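Local coordinates for proteasome accessory factor B/C (PafBC) (Paenarthrobacter aurescens, PDB 6SJ9), which probably regulates transcription in the bacterial DNA damage response, as a protein with helix-turn-helix and WYL domains, at residues 245-259 with 295-307. Residues are numbered along the deposited sequence; the frame is centred on the assembly and turned at random.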
ATOM      1  N   ARG A 245     -10.102   3.029 -23.601  1.00 80.86           N
ATOM      2  CA  ARG A 245     -11.475   2.647 -23.922  1.00 80.60           C
ATOM      3  C   ARG A 245     -12.446   3.158 -22.852  1.00 74.50           C
ATOM      4  O   ARG A 245     -12.033   3.627 -21.794  1.00 73.61           O
ATOM      5  CB  ARG A 245     -11.572   1.124 -24.089  1.00 84.12           C
ATOM      6  CG  ARG A 245     -10.787   0.583 -25.307  1.00 90.18           C
ATOM      7  CD  ARG A 245     -10.059  -0.750 -25.009  1.00 91.84           C
ATOM      8  NE  ARG A 245     -11.001  -1.862 -24.915  1.00 94.57           N
ATOM      9  CZ  ARG A 245     -10.659  -3.132 -24.717  1.00 96.33           C
ATOM     10  NH1 ARG A 245      -9.380  -3.473 -24.594  1.00 95.86           N
ATOM     11  NH2 ARG A 245     -11.602  -4.062 -24.643  1.00 97.35           N
ATOM     12  N   GLN A 246     -13.748   3.116 -23.165  1.00 74.32           N
ATOM     13  CA  GLN A 246     -14.814   3.609 -22.292  1.00 71.52           C
ATOM     14  C   GLN A 246     -15.729   2.487 -21.824  1.00 69.01           C
ATOM     15  O   GLN A 246     -16.219   1.701 -22.638  1.00 71.93           O
ATOM     16  CB  GLN A 246     -15.680   4.654 -22.990  1.00 76.48           C
ATOM     17  CG  GLN A 246     -16.810   5.207 -22.115  1.00 78.65           C
ATOM     18  CD  GLN A 246     -17.487   6.463 -22.705  1.00 80.72           C
ATOM     19  OE1 GLN A 246     -16.910   7.557 -22.719  1.00 81.26           O
ATOM     20  NE2 GLN A 246     -18.710   6.292 -23.204  1.00 80.16           N
ATOM     21  N   ALA A 247     -15.946   2.418 -20.511  1.00 66.19           N
ATOM     22  CA  ALA A 247     -16.858   1.472 -19.885  1.00 65.17           C
ATOM     23  C   ALA A 247     -18.157   2.165 -19.471  1.00 67.22           C
ATOM     24  O   ALA A 247     -18.157   3.337 -19.093  1.00 66.07           O
ATOM     25  CB  ALA A 247     -16.190   0.833 -18.661  1.00 59.54           C
ATOM     26  N   THR A 248     -19.267   1.423 -19.528  1.00 68.32           N
ATOM     27  CA  THR A 248     -20.578   1.913 -19.107  1.00 71.90           C
ATOM     28  C   THR A 248     -21.066   1.027 -17.965  1.00 75.25           C
ATOM     29  O   THR A 248     -21.204  -0.194 -18.127  1.00 72.71           O
ATOM     30  CB  THR A 248     -21.574   1.919 -20.265  1.00 77.10           C
ATOM     31  OG1 THR A 248     -20.988   2.587 -21.390  1.00 80.34           O
ATOM     32  CG2 THR A 248     -22.841   2.674 -19.886  1.00 79.18           C
ATOM     33  N   LEU A 249     -21.298   1.639 -16.803  1.00 76.01           N
ATOM     34  CA  LEU A 249     -21.555   0.907 -15.577  1.00 69.88           C
ATOM     35  C   LEU A 249     -22.825   1.423 -14.919  1.00 73.79           C
ATOM     36  O   LEU A 249     -23.091   2.631 -14.917  1.00 76.44           O
ATOM     37  CB  LEU A 249     -20.377   1.041 -14.605  1.00 59.35           C
ATOM     38  CG  LEU A 249     -18.989   0.723 -15.157  1.00 59.07           C
ATOM     39  CD1 LEU A 249     -17.940   0.994 -14.072  1.00 53.20           C
ATOM     40  CD2 LEU A 249     -18.874  -0.711 -15.705  1.00 56.01           C
ATOM     41  N   VAL A 250     -23.612   0.497 -14.378  1.00 75.01           N
ATOM     42  CA  VAL A 250     -24.722   0.818 -13.489  1.00 76.61           C
ATOM     43  C   VAL A 250     -24.294   0.445 -12.080  1.00 72.46           C
ATOM     44  O   VAL A 250     -23.981  -0.722 -11.823  1.00 69.41           O
ATOM     45  CB  VAL A 250     -26.009   0.084 -13.886  1.00 77.79           C
ATOM     46  CG1 VAL A 250     -27.042   0.291 -12.823  1.00 81.03           C
ATOM     47  CG2 VAL A 250     -26.516   0.581 -15.227  1.00 76.43           C
ATOM     48  N   ILE A 251     -24.336   1.419 -11.167  1.00 72.31           N
ATOM     49  CA  ILE A 251     -23.864   1.276  -9.795  1.00 71.41           C
ATOM     50  C   ILE A 251     -24.923   1.766  -8.811  1.00 76.36           C
ATOM     51  O   ILE A 251     -25.717   2.659  -9.117  1.00 79.57           O
ATOM     52  CB  ILE A 251     -22.559   2.062  -9.558  1.00 71.68           C
ATOM     53  CG1 ILE A 251     -22.797   3.551  -9.793  1.00 73.45           C
ATOM     54  CG2 ILE A 251     -21.456   1.584 -10.478  1.00 70.72           C
ATOM     55  CD1 ILE A 251     -21.584   4.389  -9.484  1.00 73.09           C
ATOM     56  N   ASP A 252     -24.948   1.153  -7.628  1.00 75.94           N
ATOM     57  CA  ASP A 252     -25.849   1.580  -6.560  1.00 76.00           C
ATOM     58  C   ASP A 252     -25.510   3.002  -6.114  1.00 79.09           C
ATOM     59  O   ASP A 252     -24.336   3.360  -5.951  1.00 75.97           O
ATOM     60  CB  ASP A 252     -25.740   0.637  -5.367  1.00 73.46           C
ATOM     61  CG  ASP A 252     -26.187  -0.774  -5.694  1.00 79.82           C
ATOM     62  OD1 ASP A 252     -26.634  -1.012  -6.837  1.00 84.76           O
ATOM     63  OD2 ASP A 252     -26.075  -1.650  -4.812  1.00 80.73           O
ATOM     64  N   LYS A 253     -26.543   3.802  -5.872  1.00 85.72           N
ATOM     65  CA  LYS A 253     -26.335   5.158  -5.380  1.00 91.21           C
ATOM     66  C   LYS A 253     -25.634   5.154  -4.032  1.00 95.96           C
ATOM     67  O   LYS A 253     -25.782   4.229  -3.234  1.00 95.21           O
ATOM     68  CB  LYS A 253     -27.667   5.886  -5.260  1.00 92.00           C
ATOM     69  CG  LYS A 253     -28.237   6.287  -6.596  1.00 92.91           C
ATOM     70  CD  LYS A 253     -29.458   7.133  -6.449  1.00 94.88           C
ATOM     71  CE  LYS A 253     -29.950   7.621  -7.808  1.00 97.32           C
ATOM     72  NZ  LYS A 253     -29.389   8.953  -8.197  1.00 96.59           N
ATOM     73  N   ASP A 254     -24.790   6.162  -3.823  1.00103.05           N
ATOM     74  CA  ASP A 254     -24.041   6.342  -2.581  1.00109.43           C
ATOM     75  C   ASP A 254     -23.046   5.212  -2.304  1.00110.80           C
ATOM     76  O   ASP A 254     -22.632   5.022  -1.154  1.00113.21           O
ATOM     77  CB  ASP A 254     -24.981   6.537  -1.390  1.00119.05           C
ATOM     78  CG  ASP A 254     -25.911   7.722  -1.579  1.00126.47           C
ATOM     79  OD1 ASP A 254     -25.383   8.839  -1.762  1.00127.57           O
ATOM     80  OD2 ASP A 254     -27.152   7.545  -1.559  1.00129.58           O
ATOM     81  N   LYS A 255     -22.630   4.462  -3.326  1.00106.46           N
ATOM     82  CA  LYS A 255     -21.656   3.390  -3.151  1.00 92.41           C
ATOM     83  C   LYS A 255     -20.506   3.536  -4.142  1.00 80.75           C
ATOM     84  O   LYS A 255     -20.605   4.236  -5.152  1.00 77.32           O
ATOM     85  CB  LYS A 255     -22.295   2.008  -3.306  1.00 89.80           C
ATOM     86  CG  LYS A 255     -23.275   1.650  -2.213  1.00 91.10           C
ATOM     87  CD  LYS A 255     -22.558   1.616  -0.865  1.00 89.61           C
ATOM     88  CE  LYS A 255     -22.967   0.394  -0.066  1.00 90.03           C
ATOM     89  NZ  LYS A 255     -24.448   0.278  -0.079  1.00 93.93           N
ATOM     90  N   LEU A 256     -19.395   2.870  -3.825  1.00 75.78           N
ATOM     91  CA  LEU A 256     -18.254   2.763  -4.728  1.00 69.98           C
ATOM     92  C   LEU A 256     -17.625   4.142  -4.965  1.00 72.58           C
ATOM     93  O   LEU A 256     -17.608   4.689  -6.075  1.00 71.84           O
ATOM     94  CB  LEU A 256     -18.689   2.104  -6.041  1.00 65.55           C
ATOM     95  CG  LEU A 256     -19.549   0.841  -5.909  1.00 61.36           C
ATOM     96  CD1 LEU A 256     -19.702   0.160  -7.251  1.00 58.75           C
ATOM     97  CD2 LEU A 256     -18.970  -0.113  -4.891  1.00 60.70           C
ATOM     98  N   LEU A 257     -17.106   4.709  -3.877  1.00 74.13           N
ATOM     99  CA  LEU A 257     -16.622   6.085  -3.932  1.00 74.48           C
ATOM    100  C   LEU A 257     -15.365   6.197  -4.777  1.00 69.35           C
ATOM    101  O   LEU A 257     -15.247   7.115  -5.594  1.00 71.53           O
ATOM    102  CB  LEU A 257     -16.414   6.664  -2.526  1.00 76.92           C
ATOM    103  CG  LEU A 257     -17.660   7.264  -1.842  1.00 81.28           C
ATOM    104  CD1 LEU A 257     -18.002   8.614  -2.494  1.00 84.38           C
ATOM    105  CD2 LEU A 257     -18.899   6.370  -1.852  1.00 83.45           C
ATOM    106  N   ALA A 258     -14.411   5.285  -4.595  1.00 65.13           N
ATOM    107  CA  ALA A 258     -13.212   5.348  -5.425  1.00 64.74           C
ATOM    108  C   ALA A 258     -13.569   5.257  -6.904  1.00 65.64           C
ATOM    109  O   ALA A 258     -12.993   5.970  -7.737  1.00 66.29           O
ATOM    110  CB  ALA A 258     -12.239   4.233  -5.050  1.00 65.10           C
ATOM    111  N   LEU A 259     -14.553   4.421  -7.239  1.00 65.20           N
ATOM    112  CA  LEU A 259     -14.960   4.284  -8.631  1.00 60.94           C
ATOM    113  C   LEU A 259     -15.578   5.574  -9.142  1.00 63.21           C
ATOM    114  O   LEU A 259     -15.262   6.018 -10.245  1.00 66.61           O
ATOM    115  CB  LEU A 259     -15.945   3.121  -8.780  1.00 59.20           C
ATOM    116  CG  LEU A 259     -16.348   2.791 -10.215  1.00 58.10           C
ATOM    117  CD1 LEU A 259     -15.069   2.445 -11.006  1.00 55.28           C
ATOM    118  CD2 LEU A 259     -17.402   1.690 -10.274  1.00 54.43           C
ATOM    119  N   TYR A 295     -16.497  -5.414  -6.347  1.00 49.66           N
ATOM    120  CA  TYR A 295     -17.664  -4.658  -5.914  1.00 55.91           C
ATOM    121  C   TYR A 295     -18.961  -5.490  -5.948  1.00 58.29           C
ATOM    122  O   TYR A 295     -20.001  -5.017  -5.466  1.00 58.42           O
ATOM    123  CB  TYR A 295     -17.835  -3.404  -6.779  1.00 56.83           C
ATOM    124  CG  TYR A 295     -16.691  -2.412  -6.739  1.00 54.82           C
ATOM    125  CD1 TYR A 295     -15.926  -2.230  -5.596  1.00 54.24           C
ATOM    126  CD2 TYR A 295     -16.356  -1.682  -7.879  1.00 55.85           C
ATOM    127  CE1 TYR A 295     -14.861  -1.312  -5.579  1.00 53.98           C
ATOM    128  CE2 TYR A 295     -15.311  -0.764  -7.881  1.00 55.23           C
ATOM    129  CZ  TYR A 295     -14.562  -0.583  -6.736  1.00 57.45           C
ATOM    130  OH  TYR A 295     -13.508   0.320  -6.783  1.00 60.45           O
ATOM    131  N   GLY A 296     -18.921  -6.717  -6.479  1.00 58.16           N
ATOM    132  CA  GLY A 296     -20.071  -7.609  -6.478  1.00 61.45           C
ATOM    133  C   GLY A 296     -21.386  -7.065  -7.032  1.00 64.22           C
ATOM    134  O   GLY A 296     -21.484  -6.634  -8.190  1.00 63.24           O
ATOM    135  N   PRO A 297     -22.456  -7.152  -6.229  1.00 65.38           N
ATOM    136  CA  PRO A 297     -23.761  -6.670  -6.705  1.00 68.94           C
ATOM    137  C   PRO A 297     -23.874  -5.154  -6.760  1.00 67.52           C
ATOM    138  O   PRO A 297     -24.836  -4.665  -7.335  1.00 72.11           O
ATOM    139  CB  PRO A 297     -24.740  -7.254  -5.683  1.00 70.61           C
ATOM    140  CG  PRO A 297     -23.928  -7.256  -4.419  1.00 67.63           C
ATOM    141  CD  PRO A 297     -22.519  -7.615  -4.827  1.00 63.94           C
ATOM    142  N   HIS A 298     -22.913  -4.395  -6.234  1.00 66.12           N
ATOM    143  CA  HIS A 298     -23.003  -2.940  -6.314  1.00 65.48           C
ATOM    144  C   HIS A 298     -22.791  -2.389  -7.718  1.00 64.40           C
ATOM    145  O   HIS A 298     -22.963  -1.190  -7.920  1.00 67.07           O
ATOM    146  CB  HIS A 298     -21.994  -2.302  -5.373  1.00 66.42           C
ATOM    147  CG  HIS A 298     -22.250  -2.584  -3.931  1.00 72.28           C
ATOM    148  ND1 HIS A 298     -23.512  -2.858  -3.435  1.00 75.06           N
ATOM    149  CD2 HIS A 298     -21.403  -2.652  -2.873  1.00 71.64           C
ATOM    150  CE1 HIS A 298     -23.429  -3.074  -2.132  1.00 74.45           C
ATOM    151  NE2 HIS A 298     -22.161  -2.951  -1.766  1.00 73.57           N
ATOM    152  N   VAL A 299     -22.447  -3.218  -8.692  1.00 63.20           N
ATOM    153  CA  VAL A 299     -22.156  -2.740 -10.037  1.00 63.10           C
ATOM    154  C   VAL A 299     -22.587  -3.803 -11.029  1.00 66.55           C
ATOM    155  O   VAL A 299     -22.493  -5.006 -10.765  1.00 69.12           O
ATOM    156  CB  VAL A 299     -20.651  -2.366 -10.203  1.00 60.20           C
ATOM    157  CG1 VAL A 299     -19.705  -3.574  -9.930  1.00 55.95           C
ATOM    158  CG2 VAL A 299     -20.380  -1.788 -11.592  1.00 59.48           C
ATOM    159  N   LYS A 300     -23.073  -3.339 -12.167  1.00 68.13           N
ATOM    160  CA  LYS A 300     -23.294  -4.156 -13.344  1.00 70.30           C
ATOM    161  C   LYS A 300     -22.603  -3.488 -14.517  1.00 71.54           C
ATOM    162  O   LYS A 300     -22.752  -2.278 -14.714  1.00 73.73           O
ATOM    163  CB  LYS A 300     -24.798  -4.317 -13.667  1.00 70.72           C
ATOM    164  CG  LYS A 300     -25.052  -5.093 -14.948  1.00 69.80           C
ATOM    165  CD  LYS A 300     -26.537  -5.028 -15.323  1.00 73.74           C
ATOM    166  CE  LYS A 300     -26.904  -5.923 -16.499  1.00 76.31           C
ATOM    167  NZ  LYS A 300     -28.349  -5.707 -16.931  1.00 82.36           N
ATOM    168  N   VAL A 301     -21.797  -4.248 -15.245  1.00 71.46           N
ATOM    169  CA  VAL A 301     -21.232  -3.766 -16.500  1.00 71.32           C
ATOM    170  C   VAL A 301     -22.334  -3.833 -17.554  1.00 76.32           C
ATOM    171  O   VAL A 301     -22.871  -4.914 -17.826  1.00 80.28           O
ATOM    172  CB  VAL A 301     -20.025  -4.609 -16.935  1.00 67.17           C
ATOM    173  CG1 VAL A 301     -19.525  -4.149 -18.299  1.00 66.25           C
ATOM    174  CG2 VAL A 301     -18.912  -4.548 -15.912  1.00 61.26           C
ATOM    175  N   THR A 302     -22.706  -2.686 -18.126  1.00 75.42           N
ATOM    176  CA  THR A 302     -23.580  -2.793 -19.287  1.00 79.13           C
ATOM    177  C   THR A 302     -22.773  -2.944 -20.574  1.00 78.31           C
ATOM    178  O   THR A 302     -23.215  -3.643 -21.491  1.00 81.02           O
ATOM    179  CB  THR A 302     -24.559  -1.617 -19.382  1.00 81.82           C
ATOM    180  OG1 THR A 302     -23.842  -0.388 -19.515  1.00 83.45           O
ATOM    181  CG2 THR A 302     -25.460  -1.557 -18.143  1.00 79.37           C
ATOM    182  N   GLY A 303     -21.597  -2.329 -20.656  1.00 73.58           N
ATOM    183  CA  GLY A 303     -20.735  -2.498 -21.799  1.00 75.13           C
ATOM    184  C   GLY A 303     -19.340  -1.986 -21.513  1.00 74.99           C
ATOM    185  O   GLY A 303     -19.122  -1.312 -20.508  1.00 79.04           O
ATOM    186  N   PRO A 304     -18.345  -2.350 -22.343  1.00 73.02           N
ATOM    187  CA  PRO A 304     -18.396  -3.213 -23.528  1.00 77.02           C
ATOM    188  C   PRO A 304     -18.409  -4.688 -23.145  1.00 80.51           C
ATOM    189  O   PRO A 304     -18.047  -5.036 -22.029  1.00 80.89           O
ATOM    190  CB  PRO A 304     -17.117  -2.852 -24.279  1.00 75.68           C
ATOM    191  CG  PRO A 304     -16.154  -2.557 -23.178  1.00 72.42           C
ATOM    192  CD  PRO A 304     -16.979  -1.851 -22.107  1.00 69.39           C
ATOM    193  N   ALA A 305     -18.735  -5.541 -24.114  1.00 82.33           N
ATOM    194  CA  ALA A 305     -18.953  -6.956 -23.843  1.00 81.94           C
ATOM    195  C   ALA A 305     -17.691  -7.663 -23.366  1.00 79.62           C
ATOM    196  O   ALA A 305     -17.785  -8.617 -22.600  1.00 80.44           O
ATOM    197  CB  ALA A 305     -19.524  -7.642 -25.089  1.00 85.56           C
ATOM    198  N   GLU A 306     -16.514  -7.250 -23.836  1.00 79.04           N
ATOM    199  CA  GLU A 306     -15.300  -7.907 -23.380  1.00 82.24           C
ATOM    200  C   GLU A 306     -15.079  -7.653 -21.890  1.00 78.26           C
ATOM    201  O   GLU A 306     -14.630  -8.546 -21.158  1.00 69.83           O
ATOM    202  CB  GLU A 306     -14.098  -7.430 -24.210  1.00 87.91           C
ATOM    203  CG  GLU A 306     -12.885  -8.387 -24.161  1.00 93.20           C
ATOM    204  CD  GLU A 306     -11.522  -7.725 -24.472  1.00 98.70           C
ATOM    205  OE1 GLU A 306     -11.497  -6.542 -24.891  1.00101.08           O
ATOM    206  OE2 GLU A 306     -10.467  -8.401 -24.292  1.00 99.70           O
ATOM    207  N   LEU A 307     -15.444  -6.451 -21.424  1.00 78.74           N
ATOM    208  CA  LEU A 307     -15.386  -6.122 -20.001  1.00 73.94           C
ATOM    209  C   LEU A 307     -16.403  -6.923 -19.204  1.00 72.47           C
ATOM    210  O   LEU A 307     -16.102  -7.440 -18.123  1.00 68.75           O
ATOM    211  CB  LEU A 307     -15.642  -4.621 -19.822  1.00 71.47           C
ATOM    212  CG  LEU A 307     -15.654  -4.179 -18.371  1.00 61.27           C
ATOM    213  CD1 LEU A 307     -14.303  -4.535 -17.860  1.00 54.10           C
ATOM    214  CD2 LEU A 307     -15.856  -2.699 -18.318  1.00 59.29           C
TER
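An antiparallel strand pair with a classic beta bulge joins Thr248-Asp252 to His298-Gly303. Val250 and Lys300 form a hydrogen-bonded pair, with Lys300 N to Val250 O at 2.8 Å. At the bulge, Thr248 lies across from two residues, Thr302 and Gly303. Thr248 O takes the Thr302 N-H at 2.9 Å, plus weak bonds from Gly303 N and Thr302 OG1. Thr302 OG1 sits between its own backbone N and carbonyl carbon (chi1 61°), which brings it beside Thr248 CG2 as well as Thr248 O. Beyond the bulge a cis peptide bond leads into Pro304, at the N-cap of helix 305-323. The pair belongs to the ferredoxin-like fold of the WCX domain, a four-stranded sheet with 299-303 at one edge and 275-282 on the other flank of 245-252. On one face of the sheet, Leu249 CD2 lies alongside Val301 CG2 at 3.8 Å. Ile251 CG2 meets Val299 CG2 on the same face. Leu256 CD2 sits over a face of the Tyr295 ring in a CH-pi contact, 4.1 Å from the centroid. The same methyl touches His298 CB. His298 ND1 donates to Asp252 OD2 at 3.2 Å. The donor comes from above the carboxylate plane, and ring and carboxylate are turned 67° apart. Asp252 OD1 has a salt bridge to Arg275, so the carboxylate is held through both oxygens. Trp654 of helix 645-659 packs edge-to-face with the His298 ring. A leucine in place of His298 would probably leave Asp252 OD2 without this N-H donor and Trp654 without its aromatic mate. At the far end, Arg245 NH2 makes a salt bridge to Glu306 OE1, the guanidinium and carboxylate planes only 13° apart.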